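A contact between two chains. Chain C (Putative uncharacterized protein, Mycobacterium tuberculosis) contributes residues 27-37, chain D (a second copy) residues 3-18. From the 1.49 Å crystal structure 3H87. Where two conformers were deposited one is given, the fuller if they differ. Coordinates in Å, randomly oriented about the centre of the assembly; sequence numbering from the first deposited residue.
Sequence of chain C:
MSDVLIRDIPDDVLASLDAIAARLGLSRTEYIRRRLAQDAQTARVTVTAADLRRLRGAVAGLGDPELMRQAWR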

# COMPACT_ATOMS: atom_id res chain seq x y z
N SER C 27 -1.02 -12.79 0.07
CA SER C 27 -0.32 -13.69 0.93
C SER C 27 0.50 -14.70 0.12
O SER C 27 0.22 -14.94 -1.08
CB SER C 27 -1.30 -14.44 1.84
OG SER C 27 -2.01 -15.43 1.12
N ARG C 28 1.48 -15.31 0.74
CA ARG C 28 2.30 -16.33 0.10
C ARG C 28 1.40 -17.42 -0.48
O ARG C 28 1.54 -17.84 -1.66
CB ARG C 28 3.26 -16.97 1.12
CG ARG C 28 4.17 -18.06 0.53
CD ARG C 28 4.84 -18.90 1.62
NE ARG C 28 5.91 -18.17 2.31
CZ ARG C 28 6.51 -18.57 3.44
NH1 ARG C 28 6.16 -19.70 4.03
NH2 ARG C 28 7.46 -17.83 3.98
N THR C 29 0.45 -17.91 0.31
CA THR C 29 -0.37 -19.01 -0.16
C THR C 29 -1.38 -18.62 -1.24
O THR C 29 -1.65 -19.42 -2.14
CB THR C 29 -1.06 -19.80 0.99
OG1 THR C 29 -1.93 -18.93 1.71
CG2 THR C 29 -0.03 -20.32 1.94
N GLU C 30 -1.93 -17.39 -1.18
CA GLU C 30 -2.85 -16.94 -2.23
C GLU C 30 -2.08 -16.79 -3.53
O GLU C 30 -2.59 -17.21 -4.58
CB GLU C 30 -3.62 -15.65 -1.88
CG GLU C 30 -4.61 -15.13 -2.97
CD GLU C 30 -5.83 -16.02 -3.28
OE1 GLU C 30 -6.24 -16.85 -2.40
OE2 GLU C 30 -6.46 -15.90 -4.35
N TYR C 31 -0.85 -16.27 -3.46
CA TYR C 31 -0.02 -16.18 -4.67
C TYR C 31 0.21 -17.56 -5.28
O TYR C 31 0.00 -17.77 -6.50
CB TYR C 31 1.33 -15.44 -4.44
CG TYR C 31 2.21 -15.57 -5.63
CD1 TYR C 31 1.98 -14.82 -6.76
CD2 TYR C 31 3.20 -16.52 -5.68
CE1 TYR C 31 2.75 -15.02 -7.91
CE2 TYR C 31 3.95 -16.72 -6.82
CZ TYR C 31 3.72 -15.97 -7.93
OH TYR C 31 4.48 -16.17 -9.07
N ILE C 32 0.64 -18.52 -4.48
CA ILE C 32 0.93 -19.86 -5.02
C ILE C 32 -0.34 -20.49 -5.61
O ILE C 32 -0.30 -21.08 -6.68
CB ILE C 32 1.55 -20.80 -3.94
CG1 ILE C 32 2.94 -20.28 -3.54
CG2 ILE C 32 1.64 -22.29 -4.44
CD1 ILE C 32 3.52 -20.96 -2.26
N ARG C 33 -1.47 -20.41 -4.93
CA ARG C 33 -2.73 -20.91 -5.48
C ARG C 33 -3.04 -20.28 -6.86
O ARG C 33 -3.41 -20.99 -7.80
CB ARG C 33 -3.85 -20.61 -4.48
CG ARG C 33 -5.21 -21.18 -4.85
CD ARG C 33 -6.23 -20.92 -3.72
NE ARG C 33 -5.67 -21.33 -2.45
CZ ARG C 33 -5.54 -20.57 -1.37
NH1 ARG C 33 -5.02 -21.09 -0.26
NH2 ARG C 33 -5.95 -19.31 -1.37
N ARG C 34 -2.89 -18.96 -6.99
CA ARG C 34 -3.18 -18.30 -8.26
C ARG C 34 -2.20 -18.71 -9.36
O ARG C 34 -2.57 -18.82 -10.54
CB ARG C 34 -3.20 -16.77 -8.06
CG ARG C 34 -4.46 -16.25 -7.32
CD ARG C 34 -4.56 -14.72 -7.44
NE ARG C 34 -5.58 -14.24 -6.54
CZ ARG C 34 -6.03 -12.99 -6.53
NH1 ARG C 34 -5.60 -12.14 -7.44
NH2 ARG C 34 -6.93 -12.61 -5.67
N ARG C 35 -0.94 -18.91 -8.99
CA ARG C 35 0.08 -19.29 -9.96
C ARG C 35 -0.16 -20.72 -10.46
O ARG C 35 -0.00 -21.00 -11.66
CB ARG C 35 1.48 -19.14 -9.38
CG ARG C 35 2.63 -19.65 -10.25
CD ARG C 35 2.72 -18.94 -11.57
NE ARG C 35 3.80 -19.53 -12.36
CZ ARG C 35 3.68 -19.98 -13.59
NH1 ARG C 35 2.52 -19.90 -14.25
NH2 ARG C 35 4.75 -20.47 -14.17
N LEU C 36 -0.53 -21.61 -9.56
CA LEU C 36 -0.84 -22.97 -9.97
C LEU C 36 -2.08 -23.05 -10.85
O LEU C 36 -2.07 -23.81 -11.84
CB LEU C 36 -0.98 -23.92 -8.79
CG LEU C 36 0.29 -24.18 -7.97
CD1 LEU C 36 -0.02 -25.10 -6.75
CD2 LEU C 36 1.47 -24.73 -8.85
N ALA C 37 -3.11 -22.26 -10.55
CA ALA C 37 -4.28 -22.18 -11.43
C ALA C 37 -3.88 -21.67 -12.82
O ALA C 37 -4.33 -22.17 -13.86
CB ALA C 37 -5.38 -21.27 -10.80
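Chain D (3-18) DVLIRDIPDDVLASLD

Chain C contributes the first turns of a helix, residues 28-37, with Ser C27 at the N-cap position: Ser C27 OG accepts a hydrogen bond from Glu C30 N at 3.0 Å, and regular backbone bonds follow from Tyr C31 N to Ser C27 O (2.9 Å) onward. Chain D, a second copy of the same protein, lies along this helix in three segments. Residues 4-6 form an extended strand, with phi/psi of -127/120 at Val D4 and -106/117 at Ile D6. Residues 7-10 link it to the next segment, and here Asp D8 has positive phi and psi (59/49), a left-handed conformation. Pro D10 then occupies the N-cap position of a helix that runs from Asp D11 through Asp D18 and beyond.

Strand and helix of chain D both cross the chain C helix steeply, with their N-to-C directions less than 90° from its own. The strand axis makes an angle of 62° with it (signed crossing -62°) and approaches to 8.8 Å; the helix axis makes an angle of 59° (signed crossing +59°) and approaches to 10.5 Å. The two crossings thus have opposite sign. The register ascends in both chains: Thr C29 CA lies 5.9 Å from Ile D6 CA, Arg C33 CA 6.6 Å from Ile D9 CA, and Ala C37 CA 5.8 Å from Val D13 CA. The four-residue spacing on chain C brings successive turns of one helical flank against chain D, and 569 Å² is buried between the two stretches, both sides summed.

At the strand, Ile C32 directs its CA-to-CB bond toward chain D and meets two residues: Ile C32 CD1 is 4.0 Å from Val D4 CG1, and Ile C32 CG2 is 3.6 Å from Ile D6 CD1. Val D4 and Ile D6 alternate with Leu D5, whose CB points away, as expected in an extended strand. One turn earlier in the helix, the methyl group of Thr C29 adds to the packing, with Thr C29 CG2 3.8 Å from Leu D5 O and 4.1 Å from Ile D6 CD1. Arg C28 CD reaches within 4.2 Å of Val D4 CG1.

The polar contact falls just past the strand. Arg C33 starts out sideways, but its end comes nearer to chain D and directs two weak hydrogen bonds to one carbonyl, NE to Arg D7 O at 3.1 Å and NH1 to Arg D7 O at 3.0 Å. Glu C30 holds the same guanidinium from within chain C through a salt bridge, Arg C33 NH2 to Glu C30 OE1 at 2.7 Å, while Glu C30 OE2 pairs with Arg C34 NE at 2.9 Å.

Farther along, Leu C36 spans linker and helix: its CD1 lies 4.0 Å from Ile D9 CD1, and its CB 4.2 Å from Leu D17 CD1. Leu D17 and Val D13, one turn apart, both direct their CA-to-CB bonds toward chain C. The CA-to-CB bond of Ala C37 points away, yet its small side chain still packs, with Ala C37 CB 4.2 Å from Val D13 CG2.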

# COMPACT_ATOMS: atom_id res chain seq x y z
N ASP D 3 8.77 -26.52 4.45
CA ASP D 3 7.54 -27.06 3.86
C ASP D 3 6.45 -25.99 3.79
O ASP D 3 6.31 -25.18 4.71
CB ASP D 3 7.03 -28.26 4.66
CG ASP D 3 8.12 -29.31 4.91
OD1 ASP D 3 9.12 -29.34 4.17
OD2 ASP D 3 7.96 -30.11 5.86
N VAL D 4 5.68 -25.98 2.70
CA VAL D 4 4.60 -25.02 2.51
C VAL D 4 3.29 -25.73 2.19
O VAL D 4 3.19 -26.45 1.19
CB VAL D 4 4.93 -24.02 1.38
CG1 VAL D 4 3.81 -22.98 1.22
CG2 VAL D 4 6.26 -23.33 1.64
N LEU D 5 2.27 -25.53 3.03
CA LEU D 5 0.96 -26.13 2.81
C LEU D 5 0.05 -25.15 2.07
O LEU D 5 -0.18 -24.03 2.55
CB LEU D 5 0.31 -26.48 4.15
CG LEU D 5 -1.07 -27.15 4.15
CD1 LEU D 5 -1.03 -28.50 3.46
CD2 LEU D 5 -1.57 -27.29 5.59
N ILE D 6 -0.45 -25.58 0.92
CA ILE D 6 -1.42 -24.80 0.16
C ILE D 6 -2.79 -25.44 0.30
O ILE D 6 -2.99 -26.56 -0.14
CB ILE D 6 -1.07 -24.80 -1.33
CG1 ILE D 6 0.39 -24.37 -1.53
CG2 ILE D 6 -2.03 -23.90 -2.12
CD1 ILE D 6 0.69 -22.96 -1.07
N ARG D 7 -3.73 -24.72 0.90
CA ARG D 7 -5.07 -25.24 1.14
C ARG D 7 -6.04 -24.94 -0.00
O ARG D 7 -5.93 -23.91 -0.69
CB ARG D 7 -5.63 -24.67 2.44
CG ARG D 7 -4.88 -25.07 3.69
CD ARG D 7 -5.47 -24.36 4.89
NE ARG D 7 -4.95 -24.87 6.16
CZ ARG D 7 -5.38 -25.98 6.75
NH1 ARG D 7 -4.86 -26.35 7.91
NH2 ARG D 7 -6.33 -26.73 6.19
N ASP D 8 -7.02 -25.82 -0.18
CA ASP D 8 -8.15 -25.58 -1.06
C ASP D 8 -7.74 -25.31 -2.51
O ASP D 8 -8.20 -24.35 -3.14
CB ASP D 8 -8.98 -24.42 -0.50
CG ASP D 8 -9.51 -24.72 0.89
OD1 ASP D 8 -9.63 -25.91 1.22
OD2 ASP D 8 -9.81 -23.76 1.65
N ILE D 9 -6.89 -26.17 -3.07
CA ILE D 9 -6.64 -26.16 -4.52
C ILE D 9 -7.77 -26.95 -5.19
O ILE D 9 -8.02 -28.09 -4.78
CB ILE D 9 -5.31 -26.83 -4.87
CG1 ILE D 9 -4.18 -26.16 -4.08
CG2 ILE D 9 -5.06 -26.78 -6.39
CD1 ILE D 9 -2.84 -26.68 -4.41
N PRO D 10 -8.47 -26.35 -6.16
CA PRO D 10 -9.57 -27.04 -6.82
C PRO D 10 -9.17 -28.35 -7.50
O PRO D 10 -8.07 -28.47 -8.07
CB PRO D 10 -10.02 -26.04 -7.89
CG PRO D 10 -9.63 -24.73 -7.36
CD PRO D 10 -8.34 -24.96 -6.66
N ASP D 11 -10.06 -29.34 -7.48
CA ASP D 11 -9.74 -30.62 -8.07
C ASP D 11 -9.43 -30.52 -9.56
O ASP D 11 -8.61 -31.30 -10.06
CB ASP D 11 -10.89 -31.61 -7.85
CG ASP D 11 -11.00 -32.08 -6.40
OD1 ASP D 11 -10.00 -31.98 -5.64
OD2 ASP D 11 -12.08 -32.57 -6.04
N ASP D 12 -10.07 -29.60 -10.28
CA ASP D 12 -9.77 -29.47 -11.73
C ASP D 12 -8.37 -28.91 -11.99
O ASP D 12 -7.71 -29.31 -12.97
CB ASP D 12 -10.85 -28.70 -12.51
CG ASP D 12 -11.03 -27.26 -12.07
OD1 ASP D 12 -10.45 -26.81 -11.06
OD2 ASP D 12 -11.81 -26.57 -12.77
N VAL D 13 -7.89 -28.04 -11.10
CA VAL D 13 -6.51 -27.54 -11.21
C VAL D 13 -5.55 -28.70 -10.96
O VAL D 13 -4.62 -28.92 -11.72
CB VAL D 13 -6.28 -26.36 -10.21
CG1 VAL D 13 -4.81 -26.04 -10.09
CG2 VAL D 13 -7.08 -25.13 -10.65
N LEU D 14 -5.77 -29.45 -9.88
CA LEU D 14 -4.91 -30.61 -9.55
C LEU D 14 -4.89 -31.64 -10.70
O LEU D 14 -3.83 -32.19 -11.02
CB LEU D 14 -5.35 -31.25 -8.22
CG LEU D 14 -5.15 -30.40 -6.96
CD1 LEU D 14 -5.57 -31.17 -5.70
CD2 LEU D 14 -3.68 -29.98 -6.84
N ALA D 15 -6.04 -31.95 -11.29
CA ALA D 15 -6.09 -32.96 -12.37
C ALA D 15 -5.27 -32.48 -13.57
O ALA D 15 -4.56 -33.26 -14.22
CB ALA D 15 -7.51 -33.20 -12.78
N SER D 16 -5.35 -31.19 -13.89
CA SER D 16 -4.54 -30.67 -15.01
C SER D 16 -3.07 -30.72 -14.70
O SER D 16 -2.28 -31.13 -15.56
CB SER D 16 -4.95 -29.25 -15.37
OG SER D 16 -4.14 -28.73 -16.42
N LEU D 17 -2.67 -30.31 -13.50
CA LEU D 17 -1.27 -30.38 -13.09
C LEU D 17 -0.74 -31.84 -13.12
O LEU D 17 0.39 -32.06 -13.52
CB LEU D 17 -1.06 -29.79 -11.69
CG LEU D 17 -1.30 -28.28 -11.53
CD1 LEU D 17 -1.18 -27.88 -10.08
CD2 LEU D 17 -0.36 -27.45 -12.35
N ASP D 18 -1.54 -32.79 -12.65
CA ASP D 18 -1.14 -34.20 -12.70
C ASP D 18 -0.87 -34.64 -14.14
O ASP D 18 0.10 -35.39 -14.39
CB ASP D 18 -2.21 -35.10 -12.07
CG ASP D 18 -2.29 -34.99 -10.54
OD1 ASP D 18 -1.33 -34.48 -9.95
OD2 ASP D 18 -3.32 -35.40 -9.95